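Local coordinates for Low molecular weight heat shock protein (Xanthomonas axonopodis pv. citri, PDB 3GLA) that probably acts as a small heat-shock chaperone of the alpha-crystallin family, holding unfolding proteins in check during stress, and pairs through its alpha-crystallin domain, at the interface of chains A and B. Residues are numbered along the deposited sequence; one frame, centred on the assembly and turned at random. Chains: chain A/B, Low molecular weight heat shock protein.

Contact 1: the interface of chains A and B. Residues chain A 7-10, 19; chain B 55-60.
B:Phe56, its CG anti to the carbonyl carbon (chi1 -80°), swings its ring under A:Lys10, while B:Arg58, with CG anti to the backbone N (chi1 177°) and extended out to NE, runs back along A:Ile9 towards A:Val7. The main chains pair as antiparallel strands: A:Ile9 N gives a hydrogen bond to B:Arg58 O at 2.8 Å, and A:Ile9 O takes two, from B:Ser57 N at 2.8 Å and from B:Arg58 N at 3.3 Å, the latter on a lone pair in the carbonyl plane. A:Lys10 CB lies over the middle of the B:Phe56 ring, 3.4 Å from its centroid, and A:Tyr19 crosses it at about a right angle, CE2 3.8 Å from B:Phe56 CE1. At the other end B:Glu60 OE1 gathers A:Val7 N at 2.8 Å, from above the carboxylate plane, together with NE and NH1 of B:Arg58, whose guanidinium is thereby held in place from within its own chain. A:Asp8 OD1 answers by accepting B:Glu60 N at 2.7 Å, nearly along its C-O axis. In the fold, strand 7-11 of chain A is edged by the B 56-60 segment, the strand exchange typical of bacterial and plant small heat-shock protein dimers.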
loop_
_atom_site.group_PDB
_atom_site.type_symbol
_atom_site.label_atom_id
_atom_site.label_comp_id
_atom_site.label_asym_id
_atom_site.label_seq_id
_atom_site.Cartn_x
_atom_site.Cartn_y
_atom_site.Cartn_z
ATOM N N VAL A 7 8.587 -2.434 5.651
ATOM C CA VAL A 7 9.215 -3.585 5.096
ATOM C C VAL A 7 9.359 -4.598 6.217
ATOM O O VAL A 7 9.877 -4.254 7.272
ATOM C CB VAL A 7 10.553 -3.302 4.604
ATOM C CG1 VAL A 7 11.180 -4.582 3.989
ATOM C CG2 VAL A 7 10.443 -2.215 3.445
ATOM N N ASP A 8 8.863 -5.841 6.000
ATOM C CA ASP A 8 9.193 -6.865 6.923
ATOM C C ASP A 8 10.252 -7.735 6.299
ATOM O O ASP A 8 10.310 -7.901 5.052
ATOM C CB ASP A 8 8.056 -7.832 7.112
ATOM C CG ASP A 8 6.800 -7.157 7.732
ATOM O OD1 ASP A 8 6.919 -6.102 8.343
ATOM O OD2 ASP A 8 5.730 -7.715 7.522
ATOM N N ILE A 9 11.061 -8.333 7.166
ATOM C CA ILE A 9 12.144 -9.161 6.674
ATOM C C ILE A 9 12.239 -10.442 7.441
ATOM O O ILE A 9 12.208 -10.373 8.637
ATOM C CB ILE A 9 13.480 -8.435 6.829
ATOM C CG1 ILE A 9 13.413 -7.191 6.017
ATOM C CG2 ILE A 9 14.615 -9.277 6.249
ATOM C CD1 ILE A 9 14.666 -6.169 6.207
ATOM N N LYS A 10 12.351 -11.568 6.734
ATOM C CA LYS A 10 12.449 -12.784 7.428
ATOM C C LYS A 10 13.597 -13.522 6.865
ATOM O O LYS A 10 13.939 -13.434 5.740
ATOM C CB LYS A 10 11.099 -13.520 7.127
ATOM C CG LYS A 10 11.093 -14.800 6.597
ATOM C CD LYS A 10 9.771 -15.499 6.594
ATOM C CE LYS A 10 9.688 -15.859 5.017
ATOM N NZ LYS A 10 8.583 -16.889 4.977
ATOM N N TYR A 19 9.343 -8.205 2.487
ATOM C CA TYR A 19 8.028 -7.909 1.986
ATOM C C TYR A 19 7.837 -6.417 2.170
ATOM O O TYR A 19 7.993 -5.907 3.312
ATOM C CB TYR A 19 6.938 -8.484 2.826
ATOM C CG TYR A 19 7.039 -9.974 2.999
ATOM C CD1 TYR A 19 6.514 -10.813 2.050
ATOM C CD2 TYR A 19 7.829 -10.538 4.026
ATOM C CE1 TYR A 19 6.610 -12.181 2.198
ATOM C CE2 TYR A 19 7.964 -11.898 4.175
ATOM C CZ TYR A 19 7.313 -12.695 3.267
ATOM O OH TYR A 19 7.447 -14.060 3.281
ATOM N N ARG B 55 11.326 -15.923 12.769
ATOM C CA ARG B 55 12.357 -15.896 11.748
ATOM C C ARG B 55 12.431 -14.460 11.209
ATOM O O ARG B 55 13.308 -14.234 10.397
ATOM C CB ARG B 55 11.914 -16.731 10.576
ATOM C CG ARG B 55 11.720 -18.138 11.080
ATOM C CD ARG B 55 12.059 -19.154 10.061
ATOM N NE ARG B 55 12.178 -20.503 10.644
ATOM C CZ ARG B 55 11.462 -21.573 10.269
ATOM N NH1 ARG B 55 11.690 -22.714 10.932
ATOM N NH2 ARG B 55 10.561 -21.528 9.218
ATOM N N PHE B 56 11.521 -13.561 11.615
ATOM C CA PHE B 56 11.585 -12.170 11.086
ATOM C C PHE B 56 12.601 -11.396 11.834
ATOM O O PHE B 56 12.664 -11.472 13.065
ATOM C CB PHE B 56 10.239 -11.495 11.238
ATOM C CG PHE B 56 9.324 -11.938 10.109
ATOM C CD1 PHE B 56 9.077 -11.092 9.071
ATOM C CD2 PHE B 56 8.770 -13.220 10.179
ATOM C CE1 PHE B 56 8.215 -11.490 7.976
ATOM C CE2 PHE B 56 7.951 -13.626 9.107
ATOM C CZ PHE B 56 7.726 -12.808 8.031
ATOM N N SER B 57 13.457 -10.714 11.086
ATOM C CA SER B 57 14.377 -9.801 11.734
ATOM C C SER B 57 13.865 -8.434 11.700
ATOM O O SER B 57 14.487 -7.524 12.320
ATOM C CB SER B 57 15.687 -9.899 10.949
ATOM O OG SER B 57 15.402 -9.402 9.615
ATOM N N ARG B 58 12.748 -8.188 11.014
ATOM C CA ARG B 58 12.152 -6.882 11.035
ATOM C C ARG B 58 10.726 -7.088 10.765
ATOM O O ARG B 58 10.339 -7.774 9.819
ATOM C CB ARG B 58 12.727 -5.985 9.909
ATOM C CG ARG B 58 12.073 -4.642 9.844
ATOM C CD ARG B 58 12.722 -3.908 8.655
ATOM N NE ARG B 58 12.091 -2.642 8.649
ATOM C CZ ARG B 58 12.547 -1.600 9.293
ATOM N NH1 ARG B 58 11.827 -0.470 9.294
ATOM N NH2 ARG B 58 13.707 -1.737 10.027
ATOM N N ILE B 59 9.879 -6.554 11.632
ATOM C CA ILE B 59 8.433 -6.591 11.329
ATOM C C ILE B 59 7.880 -5.226 11.583
ATOM O O ILE B 59 8.013 -4.633 12.728
ATOM C CB ILE B 59 7.691 -7.569 12.237
ATOM C CG1 ILE B 59 8.221 -8.949 12.050
ATOM C CG2 ILE B 59 6.153 -7.366 12.017
ATOM C CD1 ILE B 59 7.657 -9.968 13.178
ATOM N N GLU B 60 7.266 -4.673 10.570
ATOM C CA GLU B 60 6.597 -3.412 10.733
ATOM C C GLU B 60 5.354 -3.212 9.902
ATOM O O GLU B 60 4.615 -2.251 10.119
ATOM C CB GLU B 60 7.475 -2.224 10.559
ATOM C CG GLU B 60 8.126 -2.257 9.127
ATOM C CD GLU B 60 8.803 -1.013 8.793
ATOM O OE1 GLU B 60 9.580 -1.003 7.857
ATOM O OE2 GLU B 60 8.487 0.069 9.435
#

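Contact 2: the interface of chains A and B. Residues chain A 22, 25-27, 87-88; chain B 86-88.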
loop_
_atom_site.group_PDB
_atom_site.type_symbol
_atom_site.label_atom_id
_atom_site.label_comp_id
_atom_site.label_asym_id
_atom_site.label_seq_id
_atom_site.Cartn_x
_atom_site.Cartn_y
_atom_site.Cartn_z
ATOM N N LEU A 22 4.475 -1.242 -0.898
ATOM C CA LEU A 22 4.757 -0.151 -1.844
ATOM C C LEU A 22 3.520 0.032 -2.696
ATOM O O LEU A 22 3.533 -0.205 -3.924
ATOM C CB LEU A 22 5.937 -0.620 -2.743
ATOM C CG LEU A 22 7.242 -0.643 -1.901
ATOM C CD1 LEU A 22 8.370 -1.312 -2.621
ATOM C CD2 LEU A 22 7.643 0.756 -1.477
ATOM N N ILE A 25 2.644 1.735 -6.875
ATOM C CA ILE A 25 3.854 1.776 -7.728
ATOM C C ILE A 25 3.909 0.484 -8.442
ATOM O O ILE A 25 3.625 -0.560 -7.957
ATOM C CB ILE A 25 5.184 1.972 -6.979
ATOM C CG1 ILE A 25 5.123 3.046 -6.013
ATOM C CG2 ILE A 25 6.358 2.350 -7.967
ATOM C CD1 ILE A 25 6.026 2.681 -4.921
ATOM N N ASP A 26 4.132 0.522 -9.795
ATOM C CA ASP A 26 4.281 -0.733 -10.491
ATOM C C ASP A 26 5.601 -1.385 -10.101
ATOM O O ASP A 26 6.541 -0.598 -9.952
ATOM C CB ASP A 26 4.436 -0.499 -12.005
ATOM C CG ASP A 26 3.097 -0.310 -12.703
ATOM O OD1 ASP A 26 2.038 -0.900 -12.263
ATOM O OD2 ASP A 26 3.153 0.420 -13.731
ATOM N N PRO A 27 5.618 -2.658 -9.816
ATOM C CA PRO A 27 6.788 -3.375 -9.349
ATOM C C PRO A 27 7.981 -3.137 -10.282
ATOM O O PRO A 27 9.102 -3.032 -9.833
ATOM C CB PRO A 27 6.353 -4.811 -9.309
ATOM C CG PRO A 27 4.885 -4.800 -9.014
ATOM C CD PRO A 27 4.429 -3.504 -9.724
ATOM N N ASN A 87 -0.538 -6.589 -5.654
ATOM C CA ASN A 87 -1.366 -5.704 -4.796
ATOM C C ASN A 87 -0.507 -4.764 -3.997
ATOM O O ASN A 87 -0.843 -4.514 -2.845
ATOM C CB ASN A 87 -2.304 -6.451 -3.885
ATOM C CG ASN A 87 -3.294 -7.295 -4.657
ATOM O OD1 ASN A 87 -3.457 -8.493 -4.366
ATOM N ND2 ASN A 87 -3.901 -6.717 -5.606
ATOM N N GLY A 88 0.570 -4.315 -4.600
ATOM C CA GLY A 88 1.380 -3.266 -3.886
ATOM C C GLY A 88 2.297 -3.810 -2.834
ATOM O O GLY A 88 2.965 -3.004 -2.238
ATOM N N ARG B 86 -5.433 -1.077 -7.954
ATOM C CA ARG B 86 -4.254 -1.394 -8.752
ATOM C C ARG B 86 -3.062 -1.153 -7.863
ATOM O O ARG B 86 -2.987 -0.144 -7.145
ATOM C CB ARG B 86 -4.204 -0.389 -9.921
ATOM C CG ARG B 86 -2.972 -0.610 -10.755
ATOM C CD ARG B 86 -3.097 0.314 -12.007
ATOM N NE ARG B 86 -2.522 -0.484 -13.076
ATOM C CZ ARG B 86 -1.227 -0.439 -13.387
ATOM N NH1 ARG B 86 -0.439 0.427 -12.762
ATOM N NH2 ARG B 86 -0.728 -1.213 -14.330
ATOM N N ASN B 87 -2.185 -2.155 -7.841
ATOM C CA ASN B 87 -0.974 -2.053 -7.032
ATOM C C ASN B 87 -1.318 -1.711 -5.608
ATOM O O ASN B 87 -0.563 -0.948 -5.019
ATOM C CB ASN B 87 -0.036 -1.025 -7.622
ATOM C CG ASN B 87 0.584 -1.506 -8.913
ATOM O OD1 ASN B 87 0.868 -2.676 -9.048
ATOM N ND2 ASN B 87 0.669 -0.586 -9.890
ATOM N N GLY B 88 -2.389 -2.283 -5.050
ATOM C CA GLY B 88 -2.614 -2.085 -3.611
ATOM C C GLY B 88 -3.352 -0.816 -3.336
ATOM O O GLY B 88 -3.516 -0.544 -2.170
HETATM O O HOH W 1 -4.304 -4.043 -6.131
HETATM O O HOH W 2 1.655 -4.666 -7.115
#
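A:Asp26 and B:Asn87 meet in the close-packed half of this contact. B:Asn87 ND2 donates to A:Asp26 OD1 at 2.8 Å; the carboxylate oxygen lies in the amide plane, but is itself approached from above the carboxylate, and the two flat groups stand 79° apart. With CG anti to the carbonyl carbon (chi1 -71°), the B:Asn87 amide lies against the A:Ile25 carbonyl, CG 3.3 Å from A:Ile25 O, and its OD1 faces CD of A:Pro27 at 3.7 Å. Charge is added by B:Arg86, whose NH1 forms a salt bridge to the same A:Asp26 OD1 at 2.9 Å; the hydrogen bond is bent and weak and the side chain poorly ordered, which suggests a looser hold than that of the amide. The turns also touch directly, A:Gly88 CA 3.2 Å from B:Asn87 O, and on the wetter side waters bridge around this meeting point. One water links A:Asn87 ND2 to B:Gly88 N, 2.8 Å from each, and another joins A:Gly88 N to B:Asn87 OD1, lying 2.9 Å from the latter. These waters play matching roles, each joining one turn's asparagine side chain to the other's glycine N, though the two amides are modelled with opposite ends towards water. Both asparagines belong to the short turn between strands 82-86 and 89-95, and the turns of the two chains face each other near the two-fold axis, beside chain A loop 22-26, which leads into the 3-10 helix 27-29.

Contact 3: the interface of chains A and B. Residues chain A 23-24, 45, 48, 61; chain B 19-21, 88-89.
B:Tyr19, A:Arg61 and B:Asp21 carry this interchain contact. The guanidinium of A:Arg61 lies flat on the B:Tyr19 side chain, nearly parallel to its ring but centred over CB, with CZ 3.3 Å from that atom; a bend at chi3 (-43°) turns the group into this position. The ring itself is topped by A:Glu48, whose CB sits over one face towards the rim and whose carboxylate stacks at 29° to it. A:Glu48 also holds A:Arg61 from within chain A, OE1 accepting NH2 at 2.8 Å in the guanidinium plane, so the acid both caps the ring and steadies the arginine beside it. B:Asp21 is gripped mainly by A:Arg45, which is fully extended and meets it tip to tip: NH1 reaches OD2 at 2.7 Å and NH2 reaches OD1 at 2.6 Å, both on the syn side, though tilted out of the carboxylate plane. A:Arg61 NH1 adds a longer, weak bond to OD1, and the two positive groups would be expected to stabilise the aspartate as an anion. A:Pro23 CG is an apolar neighbour of the carboxylate carbon, B:Asp21 CG, at 3.6 Å. B:Val89 packs beside the arginines: CG1 lies 3.4 Å from A:Arg61 NH1, while CG2 meets A:Gly24 CA at 3.5 Å and also A:Arg45 NH2.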
loop_
_atom_site.group_PDB
_atom_site.type_symbol
_atom_site.label_atom_id
_atom_site.label_comp_id
_atom_site.label_asym_id
_atom_site.label_seq_id
_atom_site.Cartn_x
_atom_site.Cartn_y
_atom_site.Cartn_z
ATOM N N PRO A 23 2.415 0.403 -2.080
ATOM C CA PRO A 23 1.233 0.571 -2.869
ATOM C C PRO A 23 1.388 1.712 -3.847
ATOM O O PRO A 23 2.076 2.682 -3.617
ATOM C CB PRO A 23 0.202 1.003 -1.835
ATOM C CG PRO A 23 1.008 1.627 -0.684
ATOM C CD PRO A 23 2.234 0.680 -0.647
ATOM N N GLY A 24 0.791 1.488 -5.005
ATOM C CA GLY A 24 0.618 2.611 -5.916
ATOM C C GLY A 24 1.809 2.764 -6.819
ATOM O O GLY A 24 2.020 3.872 -7.346
ATOM N N ARG A 45 7.355 7.004 -5.569
ATOM C CA ARG A 45 5.982 6.796 -5.742
ATOM C C ARG A 45 5.323 8.133 -6.035
ATOM O O ARG A 45 5.612 9.104 -5.387
ATOM C CB ARG A 45 5.411 6.355 -4.321
ATOM C CG ARG A 45 3.976 6.220 -4.464
ATOM C CD ARG A 45 3.270 5.940 -3.048
ATOM N NE ARG A 45 1.881 5.836 -3.293
ATOM C CZ ARG A 45 1.000 5.388 -2.372
ATOM N NH1 ARG A 45 1.370 5.407 -1.128
ATOM N NH2 ARG A 45 -0.245 5.066 -2.759
ATOM N N GLU A 48 -1.800 10.799 -6.546
ATOM C CA GLU A 48 -2.796 11.673 -7.076
ATOM C C GLU A 48 -2.859 12.934 -6.305
ATOM O O GLU A 48 -3.301 13.944 -6.845
ATOM C CB GLU A 48 -4.134 10.984 -7.054
ATOM C CG GLU A 48 -4.172 9.724 -7.966
ATOM C CD GLU A 48 -3.636 8.403 -7.241
ATOM O OE1 GLU A 48 -3.034 8.522 -6.133
ATOM O OE2 GLU A 48 -3.872 7.272 -7.752
ATOM N N ARG A 61 -1.834 9.735 2.384
ATOM C CA ARG A 61 -0.922 8.756 1.821
ATOM C C ARG A 61 0.392 9.350 1.522
ATOM O O ARG A 61 0.495 10.440 0.980
ATOM C CB ARG A 61 -1.513 8.172 0.520
ATOM C CG ARG A 61 -2.851 7.477 0.883
ATOM C CD ARG A 61 -3.409 6.745 -0.331
ATOM N NE ARG A 61 -3.282 7.510 -1.425
ATOM C CZ ARG A 61 -3.209 7.337 -2.730
ATOM N NH1 ARG A 61 -2.971 6.254 -3.464
ATOM N NH2 ARG A 61 -3.273 8.470 -3.316
ATOM N N TYR B 19 -8.752 7.462 -2.282
ATOM C CA TYR B 19 -7.672 6.569 -2.710
ATOM C C TYR B 19 -7.169 5.957 -1.425
ATOM O O TYR B 19 -6.916 6.667 -0.456
ATOM C CB TYR B 19 -6.512 7.377 -3.276
ATOM C CG TYR B 19 -6.881 8.240 -4.441
ATOM C CD1 TYR B 19 -6.812 7.754 -5.721
ATOM C CD2 TYR B 19 -7.278 9.554 -4.214
ATOM C CE1 TYR B 19 -7.151 8.598 -6.827
ATOM C CE2 TYR B 19 -7.577 10.364 -5.247
ATOM C CZ TYR B 19 -7.487 9.869 -6.529
ATOM O OH TYR B 19 -7.895 10.751 -7.539
ATOM N N ALA B 20 -7.164 4.613 -1.353
ATOM C CA ALA B 20 -6.778 4.008 -0.112
ATOM C C ALA B 20 -5.581 3.127 -0.368
ATOM O O ALA B 20 -5.555 2.317 -1.293
ATOM C CB ALA B 20 -7.940 3.163 0.398
ATOM N N ASP B 21 -4.628 3.225 0.486
ATOM C CA ASP B 21 -3.476 2.352 0.337
ATOM C C ASP B 21 -3.815 1.092 1.129
ATOM O O ASP B 21 -3.763 1.021 2.372
ATOM C CB ASP B 21 -2.310 3.046 1.005
ATOM C CG ASP B 21 -1.588 3.979 0.038
ATOM O OD1 ASP B 21 -2.016 4.081 -1.104
ATOM O OD2 ASP B 21 -0.665 4.648 0.546
ATOM N N GLY B 88 -2.389 -2.283 -5.050
ATOM C CA GLY B 88 -2.614 -2.085 -3.611
ATOM C C GLY B 88 -3.352 -0.816 -3.336
ATOM O O GLY B 88 -3.516 -0.544 -2.170
ATOM N N VAL B 89 -3.651 0.005 -4.332
ATOM C CA VAL B 89 -4.394 1.214 -4.027
ATOM C C VAL B 89 -5.765 0.968 -4.504
ATOM O O VAL B 89 -6.033 0.493 -5.639
ATOM C CB VAL B 89 -3.820 2.447 -4.791
ATOM C CG1 VAL B 89 -4.784 3.612 -4.651
ATOM C CG2 VAL B 89 -2.435 2.738 -4.264
#

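Contacts 2 and 3 form one neighbourhood, their C-alpha centres about 8 Å apart and B:Gly88 common to both, whereas the C-alpha centre of contact 1 lies about 19 Å from that of contact 2 and 22 Å from that of contact 3. Strand 15-21 ties the far site to the near ones: its Tyr19 takes part in contact 1 on chain A and in contact 3 on chain B. Two-fold symmetry repeats each contact with the chains exchanged, so backbone pairing at the outlying edges flanks a central region of charged and water-mediated links. Such a spread suggests a dimer held at several separated places, as expected of the building block of larger small heat-shock protein assemblies.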